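Local coordinates for ribosome inactivating type 1 protein (Iris hollandica, PDB 3MVG) that is a type 1 ribosome-inactivating protein, a single-chain plant protein of the ribosome-inactivating family without the lectin chain of its type 2 relatives, at residues V159-T162 and A163-R166; N200-T203 and L204-V208; D234-K237 and A238-C242. All coordinates share one frame; numbering follows the deposited sequence. Where two conformers were deposited one is given.

Contact 1: residues V159-T162 and A163-R166; sequences VSET and ARFR
Ala163, Arg164 and Phe165 give their backbone N-H groups to the carbonyls of Val159, Ser160 and Glu161, the i to i+4 pattern of the last turn of helix 146-164. The bond from Phe165 N to Glu161 O is 2.9 Å and bent, with an N-H...O angle of 136°. Phe165 then leaves helical geometry and stands at the N-cap position of helix 166-173. Its CD2 edge comes to 3.8 Å from Glu161 O, with the oxygen close to the ring plane.

Glu161 and Arg164 carry the side-chain contact. Glu161 bends at its second torsion (chi2 -69°), which brings its carboxylate to the far part of Arg164, near CD and NH1. Glu161 OE1 lies 3.5 Å from Arg164 NH1, a long salt bridge. The carboxylate and guanidinium planes are 81° apart, which rules out a flat two-bond pairing. Water 1 donates to Glu161 OE1 at 2.5 Å and accepts from Arg164 NH1 at 2.7 Å. Water 2 donates to Glu161 OE2 at 2.7 Å and takes a weak bond from NH1 in the guanidinium plane. Arg164 runs back past the preceding turn, and its CG rests 3.2 Å from Ser160 O.

Other parts of the fold fix both ends of the pair. Glu161 OE2 is bonded to Tyr108 OH. Arg164 NH2 is bonded to Asn70 O and to a glycerol, and its guanidinium makes a cation-pi contact with Trp201. Tyr72 packs on Arg164. This grouping is consistent with the active-site cleft of ribosome-inactivating proteins.

The contact is buried, yet the carboxylate and the guanidinium are well supplied with polar partners. They share waters more closely than they touch, so the direct salt bridge is one part of a fixed polar network that also reaches the glycerol.

Contact 2: residues N200-T203 and L204-V208; sequences NWQT and LSTEV
Ser205 reaches back one turn to Trp201 in the first turns of helix 201-210, for which Asn200 holds the N-cap position. The Asn200 side chain makes no capping bond; its ND2 goes to Asp196 O. Its carbonyl does start the helix, taking Leu204 N at 2.9 Å with a nearly straight N-H...O angle of 170°.

The tight side is built by Trp201, Leu204 and Ser205. Ser205 OG donates to Trp201 O at 2.9 Å and accepts from Leu248 N. Ser205 OG lies 3.6 Å above the Trp201 ring plane, nearer the rim than the centre. Trp201 CG is turned anti to its own N (chi1 -178°), which presents this ring face to the serine. Trp201 NE1 is bonded to Leu246 O. Leu204 folds its CB and CG over Asn200 O, and its CD1 comes 4.3 Å from Asn200 CB.

The other side is looser and wetter. Gln202 and Thr203 are exposed, and water does much of the joining. Water 3 links Gln202 OE1 with Thr206 OG1. Water 4 donates both to Thr203 O and to Glu207 OE2, at 2.7 Å from the latter. Glu207 OE1 turns to Gln218 N in strand 215-223.

Trp201 O is doubly held: Ser205 OG and Ser205 N approach it from opposite faces of the carbonyl plane, with OG 40° out of that plane.

Contact 3: residues D234-K237 and A238-C242; sequences DVEK and ARTFC
Thr240 and Glu236 form the main polar pair of this short helix. Thr240 OG1 lies 2.7 Å from Glu236 OE2 and 2.9 Å from Glu236 O, and its one proton may go to either. Glu236 bends sharply at CG (chi2 -90°), which swings the carboxylate onto the threonine. Thr240 OG1 is also bonded to Asn175 ND2 of the second subunit, and Arg239 NE is bonded to Asn175 OD1 of that subunit.

Among backbone bonds, Arg239 N meets Val235 O at 2.9 Å. Lys237 O takes Phe241 N at 2.7 Å and, weakly, Cys242 N.

Capping is by Asp234, whose OD2 accepts from Lys237 N at 2.8 Å, while OD1 pairs with Arg215.

Packing and a weak cation-pi pair complete the contact. Lys237 and Phe241 run side by side, with Lys237 CG 3.9 Å from Phe241 CB. Lys237 NZ is bonded to Val231 O. It stands 5.5 Å from the Phe241 ring centroid, at most a weak cation-pi attraction. Arg239 NH2 lies 3.8 Å from Glu236 CG.

The helix follows directly on strand 229-234. Val235 and Ala238 pack on Phe216 of strand 215-223, and Phe241 on Val230 and Ile232.

How the contacts relate
The contacts follow one another along the chain: contact 1 at the end of helix 146-164, contact 2 at the start of helix 201-210 and contact 3 on helix 235-240. Contact 1 is central, about 5 Å from the chain centre. Contacts 2 and 3 lie farther out, about 16 and 20 Å from it. Their centres are about 14 Å (1 and 2), 15 Å (1 and 3) and 11 Å (2 and 3) apart. Phe165 joins all three, packing on Trp201 and Leu204 and touching Cys242 O. Val208 rests on Ala238. The helices thus form one packed group. Of the three, contact 3 meets the second subunit most; from contact 1 only Arg166 reaches it.

Contact 1: residues V159-T162 and A163-R166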
ATOM      1  N   VAL A 159       2.050 -10.965   9.893  1.00  8.88           N
ATOM      2  CA  VAL A 159       2.429 -12.004   8.942  1.00  9.21           C
ATOM      3  C   VAL A 159       1.194 -12.496   8.179  1.00  8.97           C
ATOM      4  O   VAL A 159       1.114 -12.310   6.967  1.00  9.39           O
ATOM      5  CB  VAL A 159       3.176 -13.173   9.641  1.00  9.22           C
ATOM      6  CG1 VAL A 159       3.441 -14.293   8.667  1.00 10.37           C
ATOM      7  CG2 VAL A 159       4.485 -12.669  10.252  1.00  9.66           C
ATOM      8  N   SER A 160       0.229 -13.099   8.877  1.00  9.04           N
ATOM      9  CA  SER A 160      -0.962 -13.653   8.212  1.00  9.35           C
ATOM     10  C   SER A 160      -1.896 -12.577   7.661  1.00  9.40           C
ATOM     11  O   SER A 160      -2.345 -12.662   6.518  1.00  9.32           O
ATOM     12  CB  SER A 160      -1.740 -14.551   9.167  1.00  9.67           C
ATOM     13  OG  SER A 160      -0.961 -15.653   9.599  1.00 10.89           O
ATOM     14  N   GLU A 161      -2.215 -11.572   8.471  1.00  9.36           N
ATOM     15  CA  GLU A 161      -3.216 -10.592   8.040  1.00  9.53           C
ATOM     16  C   GLU A 161      -2.703  -9.678   6.940  1.00  9.24           C
ATOM     17  O   GLU A 161      -3.450  -9.315   6.036  1.00  9.67           O
ATOM     18  CB  GLU A 161      -3.770  -9.772   9.205  1.00 10.27           C
ATOM     19  CG  GLU A 161      -4.450 -10.588  10.317  1.00 10.99           C
ATOM     20  CD  GLU A 161      -5.768 -11.237   9.932  1.00 12.96           C
ATOM     21  OE1 GLU A 161      -6.183 -11.169   8.754  1.00 15.18           O
ATOM     22  OE2 GLU A 161      -6.393 -11.819  10.838  1.00 14.09           O
ATOM     23  N   THR A 162      -1.435  -9.282   7.026  1.00  9.34           N
ATOM     24  CA  THR A 162      -0.805  -8.504   5.957  1.00  9.08           C
ATOM     25  C   THR A 162      -0.626  -9.332   4.672  1.00  9.05           C
ATOM     26  O   THR A 162      -0.745  -8.792   3.571  1.00  9.53           O
ATOM     27  CB  THR A 162       0.539  -7.942   6.416  1.00  9.37           C
ATOM     28  OG1 THR A 162       1.303  -9.024   6.940  1.00  9.91           O
ATOM     29  CG2 THR A 162       0.357  -6.863   7.492  1.00 10.11           C
ATOM     30  N   ALA A 163      -0.350 -10.630   4.805  1.00  8.54           N
ATOM     31  CA  ALA A 163      -0.323 -11.497   3.620  1.00  8.87           C
ATOM     32  C   ALA A 163      -1.714 -11.515   2.957  1.00  8.52           C
ATOM     33  O   ALA A 163      -1.825 -11.461   1.740  1.00  8.96           O
ATOM     34  CB  ALA A 163       0.097 -12.916   3.988  1.00  9.30           C
ATOM     35  N   ARG A 164      -2.771 -11.585   3.770  1.00  8.77           N
ATOM     36  CA  ARG A 164      -4.149 -11.630   3.263  1.00  9.12           C
ATOM     37  C   ARG A 164      -4.608 -10.301   2.678  1.00  9.47           C
ATOM     38  O   ARG A 164      -5.374 -10.292   1.710  1.00  9.44           O
ATOM     39  CB  ARG A 164      -5.109 -12.036   4.374  1.00 10.11           C
ATOM     40  CG  ARG A 164      -4.987 -13.474   4.827  1.00  9.72           C
ATOM     41  CD  ARG A 164      -5.850 -13.647   6.050  1.00 10.19           C
ATOM     42  NE  ARG A 164      -5.915 -15.023   6.524  1.00 10.58           N
ATOM     43  CZ  ARG A 164      -6.585 -15.397   7.610  1.00 11.41           C
ATOM     44  NH1 ARG A 164      -7.230 -14.501   8.341  1.00 13.65           N
ATOM     45  NH2 ARG A 164      -6.607 -16.670   7.959  1.00 10.96           N
ATOM     46  N   PHE A 165      -4.159  -9.189   3.265  1.00  9.25           N
ATOM     47  CA  PHE A 165      -4.655  -7.859   2.887  1.00  9.36           C
ATOM     48  C   PHE A 165      -3.533  -6.859   2.698  1.00  9.33           C
ATOM     49  O   PHE A 165      -2.886  -6.428   3.674  1.00  9.74           O
ATOM     50  CB  PHE A 165      -5.594  -7.287   3.950  1.00  9.32           C
ATOM     51  CG  PHE A 165      -6.886  -8.025   4.093  1.00 10.00           C
ATOM     52  CD1 PHE A 165      -7.919  -7.828   3.181  1.00 10.70           C
ATOM     53  CD2 PHE A 165      -7.082  -8.896   5.149  1.00 11.14           C
ATOM     54  CE1 PHE A 165      -9.131  -8.506   3.317  1.00 11.62           C
ATOM     55  CE2 PHE A 165      -8.289  -9.566   5.292  1.00 11.27           C
ATOM     56  CZ  PHE A 165      -9.312  -9.367   4.379  1.00 11.96           C
ATOM     57  N   ARG A 166      -3.334  -6.435   1.457  1.00  9.55           N
ATOM     58  CA  ARG A 166      -2.353  -5.397   1.165  1.00 10.07           C
ATOM     59  C   ARG A 166      -2.709  -4.069   1.825  1.00 10.54           C
ATOM     60  O   ARG A 166      -1.816  -3.246   2.058  1.00 11.33           O
ATOM     61  CB  ARG A 166      -2.158  -5.241  -0.344  1.00 10.20           C
ATOM     62  CG  ARG A 166      -1.545  -6.474  -0.965  1.00  9.65           C
ATOM     63  CD  ARG A 166      -1.592  -6.445  -2.473  1.00 10.89           C
ATOM     64  NE  ARG A 166      -1.153  -7.712  -3.047  1.00 11.94           N
ATOM     65  CZ  ARG A 166       0.115  -8.052  -3.273  1.00 10.03           C
ATOM     66  NH1 ARG A 166       1.109  -7.201  -3.012  1.00 11.45           N
ATOM     67  NH2 ARG A 166       0.377  -9.255  -3.758  1.00 10.41           N
TER
HETATM   68  O   HOH W   1      -8.320 -12.032   7.844  1.00 17.80           O
HETATM   69  O   HOH W   2      -8.640 -13.228  10.971  1.00 20.55           O

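Contact 2: residues N200-T203 and L204-V208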
ATOM      1  N   ASN A 200     -13.715 -10.183   7.933  1.00 12.39           N
ATOM      2  CA  ASN A 200     -14.438 -10.448   6.695  1.00 12.67           C
ATOM      3  C   ASN A 200     -13.643 -11.150   5.606  1.00 12.12           C
ATOM      4  O   ASN A 200     -14.085 -11.207   4.456  1.00 12.67           O
ATOM      5  CB  ASN A 200     -15.060  -9.153   6.169  1.00 13.01           C
ATOM      6  CG  ASN A 200     -16.357  -8.829   6.866  1.00 13.85           C
ATOM      7  OD1 ASN A 200     -17.403  -9.404   6.541  1.00 16.20           O
ATOM      8  ND2 ASN A 200     -16.298  -7.949   7.856  1.00 14.36           N
ATOM      9  N   TRP A 201     -12.494 -11.717   5.965  1.00 11.31           N
ATOM     10  CA  TRP A 201     -11.649 -12.365   4.968  1.00 11.27           C
ATOM     11  C   TRP A 201     -12.333 -13.527   4.260  1.00 11.04           C
ATOM     12  O   TRP A 201     -12.303 -13.600   3.034  1.00 11.03           O
ATOM     13  CB  TRP A 201     -10.331 -12.814   5.578  1.00 10.39           C
ATOM     14  CG  TRP A 201      -9.407 -13.438   4.574  1.00 10.22           C
ATOM     15  CD1 TRP A 201      -8.878 -12.846   3.453  1.00 10.30           C
ATOM     16  CD2 TRP A 201      -8.916 -14.780   4.591  1.00  9.80           C
ATOM     17  NE1 TRP A 201      -8.076 -13.741   2.787  1.00  9.79           N
ATOM     18  CE2 TRP A 201      -8.083 -14.933   3.465  1.00  9.21           C
ATOM     19  CE3 TRP A 201      -9.085 -15.860   5.466  1.00  9.75           C
ATOM     20  CZ2 TRP A 201      -7.417 -16.123   3.193  1.00  9.59           C
ATOM     21  CZ3 TRP A 201      -8.431 -17.038   5.194  1.00 10.21           C
ATOM     22  CH2 TRP A 201      -7.600 -17.167   4.066  1.00 10.36           C
ATOM     23  N   GLN A 202     -12.948 -14.427   5.021  1.00 12.19           N
ATOM     24  CA  GLN A 202     -13.656 -15.548   4.407  1.00 12.78           C
ATOM     25  C   GLN A 202     -14.813 -15.059   3.526  1.00 12.97           C
ATOM     26  O   GLN A 202     -14.966 -15.508   2.386  1.00 12.75           O
ATOM     27  CB  GLN A 202     -14.145 -16.568   5.446  1.00 13.41           C
ATOM     28  CG  GLN A 202     -15.096 -17.597   4.832  1.00 15.29           C
ATOM     29  CD  GLN A 202     -15.359 -18.812   5.693  1.00 18.27           C
ATOM     30  OE1 GLN A 202     -16.217 -19.632   5.360  1.00 21.25           O
ATOM     31  NE2 GLN A 202     -14.612 -18.960   6.775  1.00 18.40           N
ATOM     32  N   THR A 203     -15.594 -14.111   4.040  1.00 13.22           N
ATOM     33  CA  THR A 203     -16.735 -13.582   3.309  1.00 14.03           C
ATOM     34  C   THR A 203     -16.300 -12.962   1.982  1.00 13.22           C
ATOM     35  O   THR A 203     -16.884 -13.255   0.933  1.00 13.47           O
ATOM     36  CB  THR A 203     -17.519 -12.574   4.166  1.00 14.26           C
ATOM     37  OG1 THR A 203     -18.077 -13.263   5.292  1.00 16.97           O
ATOM     38  CG2 THR A 203     -18.644 -11.923   3.375  1.00 16.15           C
ATOM     39  N   LEU A 204     -15.269 -12.120   2.022  1.00 12.40           N
ATOM     40  CA  LEU A 204     -14.756 -11.503   0.813  1.00 11.82           C
ATOM     41  C   LEU A 204     -14.203 -12.560  -0.146  1.00 11.18           C
ATOM     42  O   LEU A 204     -14.433 -12.485  -1.360  1.00 11.93           O
ATOM     43  CB  LEU A 204     -13.689 -10.452   1.146  1.00 11.84           C
ATOM     44  CG  LEU A 204     -14.197  -9.153   1.796  1.00 12.25           C
ATOM     45  CD1 LEU A 204     -13.057  -8.390   2.460  1.00 11.99           C
ATOM     46  CD2 LEU A 204     -14.935  -8.255   0.796  1.00 13.33           C
ATOM     47  N   SER A 205     -13.482 -13.540   0.400  1.00 11.23           N
ATOM     48  CA  SER A 205     -12.886 -14.606  -0.407  1.00 11.29           C
ATOM     49  C   SER A 205     -13.967 -15.357  -1.173  1.00 11.63           C
ATOM     50  O   SER A 205     -13.826 -15.616  -2.372  1.00 11.54           O
ATOM     51  CB  SER A 205     -12.122 -15.596   0.473  1.00 10.96           C
ATOM     52  OG  SER A 205     -10.906 -15.036   0.978  1.00 10.97           O
ATOM     53  N   THR A 206     -15.030 -15.725  -0.465  1.00 12.12           N
ATOM     54  CA  THR A 206     -16.153 -16.448  -1.060  1.00 12.85           C
ATOM     55  C   THR A 206     -16.868 -15.609  -2.119  1.00 12.51           C
ATOM     56  O   THR A 206     -17.136 -16.103  -3.227  1.00 13.57           O
ATOM     57  CB  THR A 206     -17.103 -16.934   0.033  1.00 12.87           C
ATOM     58  OG1 THR A 206     -16.417 -17.919   0.809  1.00 14.33           O
ATOM     59  CG2 THR A 206     -18.376 -17.550  -0.564  1.00 14.48           C
ATOM     60  N   GLU A 207     -17.125 -14.339  -1.818  1.00 12.95           N
ATOM     61  CA  GLU A 207     -17.799 -13.474  -2.784  1.00 13.55           C
ATOM     62  C   GLU A 207     -16.984 -13.317  -4.065  1.00 13.42           C
ATOM     63  O   GLU A 207     -17.540 -13.308  -5.164  1.00 13.68           O
ATOM     64  CB  GLU A 207     -18.145 -12.109  -2.184  1.00 13.78           C
ATOM     65  CG  GLU A 207     -19.232 -12.143  -1.091  1.00 15.01           C
ATOM     66  CD  GLU A 207     -20.532 -12.795  -1.541  1.00 17.11           C
ATOM     67  OE1 GLU A 207     -20.989 -12.517  -2.671  1.00 18.77           O
ATOM     68  OE2 GLU A 207     -21.099 -13.577  -0.753  1.00 19.96           O
ATOM     69  N   VAL A 208     -15.662 -13.230  -3.945  1.00 12.91           N
ATOM     70  CA  VAL A 208     -14.824 -13.171  -5.141  1.00 12.83           C
ATOM     71  C   VAL A 208     -14.997 -14.434  -5.997  1.00 12.76           C
ATOM     72  O   VAL A 208     -15.112 -14.345  -7.226  1.00 13.03           O
ATOM     73  CB  VAL A 208     -13.341 -12.895  -4.797  1.00 12.38           C
ATOM     74  CG1 VAL A 208     -12.434 -13.122  -6.013  1.00 12.75           C
ATOM     75  CG2 VAL A 208     -13.185 -11.489  -4.273  1.00 13.69           C
TER
HETATM   76  O   HOH W   3     -17.921 -18.618   2.964  1.00 22.86           O
HETATM   77  O   HOH W   4     -19.620 -14.582   1.271  1.00 32.01           O

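Contact 3: residues D234-K237 and A238-C242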
ATOM      1  N   ASP A 234     -18.010  -5.631  -5.736  1.00 14.97           N
ATOM      2  CA  ASP A 234     -17.407  -6.288  -6.892  1.00 15.04           C
ATOM      3  C   ASP A 234     -15.964  -6.705  -6.629  1.00 14.49           C
ATOM      4  O   ASP A 234     -15.337  -6.239  -5.661  1.00 13.91           O
ATOM      5  CB  ASP A 234     -17.538  -5.430  -8.164  1.00 15.89           C
ATOM      6  CG  ASP A 234     -16.882  -4.082  -8.031  1.00 18.67           C
ATOM      7  OD1 ASP A 234     -17.598  -3.062  -8.060  1.00 23.94           O
ATOM      8  OD2 ASP A 234     -15.650  -4.027  -7.897  1.00 21.71           O
ATOM      9  N   VAL A 235     -15.447  -7.581  -7.482  0.50 14.36           N
ATOM     10  CA  VAL A 235     -14.103  -8.113  -7.311  0.50 14.28           C
ATOM     11  C   VAL A 235     -13.033  -7.032  -7.393  0.50 14.25           C
ATOM     12  O   VAL A 235     -12.091  -7.024  -6.596  0.50 13.90           O
ATOM     13  CB  VAL A 235     -13.785  -9.186  -8.352  0.50 14.45           C
ATOM     14  CG1 VAL A 235     -12.374  -9.667  -8.145  0.50 15.04           C
ATOM     15  CG2 VAL A 235     -14.769 -10.330  -8.242  0.50 14.37           C
ATOM     16  N   GLU A 236     -13.177  -6.115  -8.346  1.00 13.82           N
ATOM     17  CA  GLU A 236     -12.177  -5.076  -8.539  1.00 14.42           C
ATOM     18  C   GLU A 236     -12.029  -4.239  -7.271  1.00 14.17           C
ATOM     19  O   GLU A 236     -10.909  -3.945  -6.860  1.00 13.60           O
ATOM     20  CB  GLU A 236     -12.482  -4.219  -9.768  1.00 15.00           C
ATOM     21  CG  GLU A 236     -11.444  -3.129 -10.017  1.00 17.15           C
ATOM     22  CD  GLU A 236     -11.787  -1.829  -9.310  0.70 18.16           C
ATOM     23  OE1 GLU A 236     -12.899  -1.310  -9.527  0.70 19.43           O
ATOM     24  OE2 GLU A 236     -10.950  -1.317  -8.539  0.70 18.62           O
ATOM     25  N   LYS A 237     -13.143  -3.888  -6.636  1.00 13.87           N
ATOM     26  CA  LYS A 237     -13.082  -3.124  -5.397  1.00 13.49           C
ATOM     27  C   LYS A 237     -12.410  -3.929  -4.277  1.00 12.94           C
ATOM     28  O   LYS A 237     -11.603  -3.395  -3.518  1.00 12.77           O
ATOM     29  CB  LYS A 237     -14.471  -2.634  -4.964  1.00 14.26           C
ATOM     30  CG  LYS A 237     -14.429  -1.694  -3.772  1.00 16.67           C
ATOM     31  CD  LYS A 237     -15.635  -0.789  -3.690  0.50 18.62           C
ATOM     32  CE  LYS A 237     -15.470   0.224  -2.574  0.50 19.64           C
ATOM     33  NZ  LYS A 237     -16.713   1.005  -2.329  0.50 20.84           N
ATOM     34  N   ALA A 238     -12.729  -5.215  -4.186  1.00 11.80           N
ATOM     35  CA  ALA A 238     -12.080  -6.084  -3.197  1.00 11.48           C
ATOM     36  C   ALA A 238     -10.563  -6.115  -3.392  1.00 11.24           C
ATOM     37  O   ALA A 238      -9.802  -5.995  -2.424  1.00 11.06           O
ATOM     38  CB  ALA A 238     -12.659  -7.488  -3.265  1.00 11.94           C
ATOM     39  N   ARG A 239     -10.135  -6.274  -4.640  1.00 10.45           N
ATOM     40  CA  ARG A 239      -8.710  -6.309  -4.952  1.00 10.79           C
ATOM     41  C   ARG A 239      -8.048  -4.948  -4.740  1.00 10.95           C
ATOM     42  O   ARG A 239      -6.926  -4.867  -4.228  1.00 10.48           O
ATOM     43  CB  ARG A 239      -8.499  -6.806  -6.388  1.00 10.75           C
ATOM     44  CG  ARG A 239      -7.036  -7.141  -6.725  1.00 11.33           C
ATOM     45  CD  ARG A 239      -6.861  -7.661  -8.158  1.00 12.32           C
ATOM     46  NE  ARG A 239      -7.312  -6.646  -9.098  1.00 12.55           N
ATOM     47  CZ  ARG A 239      -8.349  -6.763  -9.915  1.00 11.86           C
ATOM     48  NH1 ARG A 239      -9.022  -7.904 -10.019  1.00 12.77           N
ATOM     49  NH2 ARG A 239      -8.687  -5.724 -10.661  1.00 13.36           N
ATOM     50  N   THR A 240      -8.733  -3.875  -5.127  1.00 10.97           N
ATOM     51  CA  THR A 240      -8.136  -2.533  -5.163  1.00 11.81           C
ATOM     52  C   THR A 240      -8.233  -1.790  -3.832  1.00 11.75           C
ATOM     53  O   THR A 240      -7.236  -1.255  -3.342  1.00 12.08           O
ATOM     54  CB  THR A 240      -8.784  -1.673  -6.265  1.00 11.87           C
ATOM     55  OG1 THR A 240      -8.604  -2.322  -7.526  1.00 12.56           O
ATOM     56  CG2 THR A 240      -8.170  -0.291  -6.341  1.00 12.58           C
ATOM     57  N   PHE A 241      -9.437  -1.736  -3.271  1.00 12.20           N
ATOM     58  CA  PHE A 241      -9.686  -0.990  -2.044  1.00 12.84           C
ATOM     59  C   PHE A 241      -9.253  -1.778  -0.813  1.00 12.50           C
ATOM     60  O   PHE A 241      -8.528  -1.266   0.033  1.00 13.48           O
ATOM     61  CB  PHE A 241     -11.169  -0.601  -1.969  1.00 13.50           C
ATOM     62  CG  PHE A 241     -11.548   0.145  -0.719  1.00 15.23           C
ATOM     63  CD1 PHE A 241     -11.470   1.531  -0.672  1.00 17.59           C
ATOM     64  CD2 PHE A 241     -12.001  -0.535   0.402  1.00 15.65           C
ATOM     65  CE1 PHE A 241     -11.828   2.227   0.486  1.00 19.68           C
ATOM     66  CE2 PHE A 241     -12.360   0.151   1.560  1.00 17.33           C
ATOM     67  CZ  PHE A 241     -12.270   1.531   1.600  1.00 18.71           C
ATOM     68  N   CYS A 242      -9.697  -3.025  -0.708  1.00 12.12           N
ATOM     69  CA  CYS A 242      -9.339  -3.861   0.443  1.00 11.52           C
ATOM     70  C   CYS A 242      -7.921  -4.406   0.341  1.00 10.73           C
ATOM     71  O   CYS A 242      -7.338  -4.832   1.336  1.00 11.68           O
ATOM     72  CB  CYS A 242     -10.307  -5.035   0.585  1.00 11.54           C
ATOM     73  SG  CYS A 242     -12.040  -4.593   0.750  1.00 14.35           S
TER